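PDB 2VOZ: iron uptake protein A2, which binds ferric iron and probably delivers it, as the periplasmic substrate-binding subunit, to an ABC transporter that imports the metal. Local coordinates for residues 121-126 and 324-329. Residues are numbered along the deposited sequence; the frame is centred on the assembly and turned at random.
Sequences GLWYGF and LNVSNL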
loop_
_atom_site.group_PDB
_atom_site.type_symbol
_atom_site.label_atom_id
_atom_site.label_comp_id
_atom_site.label_asym_id
_atom_site.label_seq_id
_atom_site.Cartn_x
_atom_site.Cartn_y
_atom_site.Cartn_z
ATOM N N GLY B 121 8.242 9.843 34.981
ATOM C CA GLY B 121 8.850 8.826 34.116
ATOM C C GLY B 121 7.885 7.811 33.522
ATOM O O GLY B 121 8.295 6.740 33.083
ATOM N N LEU B 122 6.609 8.169 33.477
ATOM C CA LEU B 122 5.566 7.275 32.980
ATOM C C LEU B 122 5.546 7.191 31.458
ATOM O O LEU B 122 5.175 6.163 30.897
ATOM C CB LEU B 122 4.209 7.737 33.492
ATOM C CG LEU B 122 3.902 7.500 34.976
ATOM C CD1 LEU B 122 2.541 8.108 35.323
ATOM C CD2 LEU B 122 3.956 6.007 35.267
ATOM N N TRP B 123 5.900 8.299 30.798
ATOM C CA TRP B 123 5.959 8.303 29.331
ATOM C C TRP B 123 6.843 9.448 28.852
ATOM O O TRP B 123 7.195 10.358 29.638
ATOM C CB TRP B 123 4.554 8.337 28.707
ATOM C CG TRP B 123 3.616 9.422 29.226
ATOM C CD1 TRP B 123 2.542 9.237 30.063
ATOM C CD2 TRP B 123 3.670 10.831 28.948
ATOM N NE1 TRP B 123 1.919 10.438 30.307
ATOM C CE2 TRP B 123 2.583 11.429 29.630
ATOM C CE3 TRP B 123 4.522 11.646 28.178
ATOM C CZ2 TRP B 123 2.334 12.794 29.586
ATOM C CZ3 TRP B 123 4.271 13.047 28.138
ATOM C CH2 TRP B 123 3.174 13.588 28.847
ATOM N N TYR B 124 7.206 9.381 27.563
ATOM C CA TYR B 124 8.285 10.205 27.013
ATOM C C TYR B 124 7.890 10.682 25.633
ATOM O O TYR B 124 7.393 9.892 24.836
ATOM C CB TYR B 124 9.576 9.357 26.889
ATOM C CG TYR B 124 10.000 8.888 28.243
ATOM C CD1 TYR B 124 9.431 7.767 28.812
ATOM C CD2 TYR B 124 10.930 9.621 28.985
ATOM C CE1 TYR B 124 9.805 7.341 30.138
ATOM C CE2 TYR B 124 11.298 9.231 30.297
ATOM C CZ TYR B 124 10.733 8.099 30.854
ATOM O OH TYR B 124 11.078 7.713 32.124
ATOM N N GLY B 125 8.070 11.969 25.359
ATOM C CA GLY B 125 7.845 12.457 23.973
ATOM C C GLY B 125 8.999 12.057 23.072
ATOM O O GLY B 125 10.171 12.107 23.482
ATOM N N PHE B 126 8.653 11.577 21.870
ATOM C CA PHE B 126 9.657 11.248 20.873
ATOM C C PHE B 126 9.628 12.114 19.619
ATOM O O PHE B 126 10.634 12.167 18.910
ATOM C CB PHE B 126 9.611 9.765 20.533
ATOM C CG PHE B 126 10.054 8.924 21.666
ATOM C CD1 PHE B 126 11.436 8.819 21.967
ATOM C CD2 PHE B 126 9.129 8.319 22.491
ATOM C CE1 PHE B 126 11.868 8.055 23.048
ATOM C CE2 PHE B 126 9.548 7.588 23.601
ATOM C CZ PHE B 126 10.916 7.447 23.867
ATOM N N LEU B 324 6.480 24.821 29.095
ATOM C CA LEU B 324 5.493 24.113 29.953
ATOM C C LEU B 324 5.676 22.604 29.901
ATOM O O LEU B 324 5.841 22.038 28.815
ATOM C CB LEU B 324 4.071 24.470 29.514
ATOM C CG LEU B 324 2.918 23.863 30.254
ATOM C CD1 LEU B 324 2.844 24.600 31.615
ATOM C CD2 LEU B 324 1.619 24.050 29.506
ATOM N N ASN B 325 5.659 21.922 31.042
ATOM C CA ASN B 325 5.800 20.460 30.952
ATOM C C ASN B 325 4.540 19.941 30.267
ATOM O O ASN B 325 3.427 20.319 30.629
ATOM C CB ASN B 325 6.013 19.817 32.333
ATOM C CG ASN B 325 6.235 18.328 32.244
ATOM O OD1 ASN B 325 5.266 17.563 32.101
ATOM N ND2 ASN B 325 7.503 17.898 32.297
ATOM N N VAL B 326 4.726 19.086 29.264
ATOM C CA VAL B 326 3.575 18.640 28.462
ATOM C C VAL B 326 2.613 17.763 29.261
ATOM O O VAL B 326 1.479 17.572 28.815
ATOM C CB VAL B 326 3.992 17.974 27.140
ATOM C CG1 VAL B 326 4.725 18.996 26.218
ATOM C CG2 VAL B 326 4.862 16.761 27.448
ATOM N N SER B 327 2.994 17.282 30.439
ATOM C CA SER B 327 1.989 16.547 31.276
ATOM C C SER B 327 0.810 17.463 31.673
ATOM O O SER B 327 -0.286 16.965 32.002
ATOM C CB SER B 327 2.603 15.916 32.529
ATOM O OG SER B 327 3.031 16.914 33.427
ATOM N N ASN B 328 1.029 18.783 31.611
ATOM C CA ASN B 328 -0.025 19.749 31.939
ATOM C C ASN B 328 -1.163 19.673 30.920
ATOM O O ASN B 328 -2.313 19.994 31.223
ATOM C CB ASN B 328 0.538 21.170 31.935
ATOM C CG ASN B 328 1.259 21.487 33.211
ATOM O OD1 ASN B 328 0.626 21.620 34.276
ATOM N ND2 ASN B 328 2.593 21.537 33.142
ATOM N N LEU B 329 -0.826 19.248 29.699
ATOM C CA LEU B 329 -1.818 19.177 28.649
ATOM C C LEU B 329 -2.895 18.142 28.943
ATOM O O LEU B 329 -4.097 18.343 28.639
ATOM C CB LEU B 329 -1.166 18.898 27.269
ATOM C CG LEU B 329 0.031 19.769 26.852
ATOM C CD1 LEU B 329 0.335 19.614 25.343
ATOM C CD2 LEU B 329 -0.115 21.197 27.231
#
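W123 reaches V326 and S327 with the far rim of its indole. CZ3 lies 3.8 Å from V326 CG2, and that methyl sits at the ring edge, in plane with the indole. Beside it, CH2 comes to 4.0 Å from S327 CA, an oblique approach in which backbone carbon rather than the serine hydroxyl meets the ring. V326 CG2 takes the position between its own backbone N and carbonyl carbon, while CG1 stands anti to the carbonyl carbon and leaves the indole to CG2.

Other residues hold the ring: NE1 donates to E95 OE2 of helix 88-96, H118 packs edge-to-face with it, and F100, A88 and L91 also touch it. A serine in place of W123 would probably leave V326 CG2 facing a gap and E95 without its indole donor.

On the other segment, N325 shapes the turn. Its OD1 accepts S327 N at 2.8 Å and S327 OG at 2.7 Å from opposite faces of the amide plane, so two bonds grip one oxygen. The extended N325 side chain (chi1 -177°, CG opposite its backbone N) carries OD1 to S327 N, the capping bond. ND2 is tied to R117 O. N325 O receives N328 N at 3.0 Å and N328 ND2 at 2.9 Å, so both the backbone and the side-chain N-H groups of N328 close on this one carbonyl.

This buried apolar contact, away from the annotated iron ligands, joins W123, on the loop just ahead of long strand 124-136, to the asparagine-capped turn leading into helix 327-331, late in the chain, within a periplasmic solute-binding protein fold.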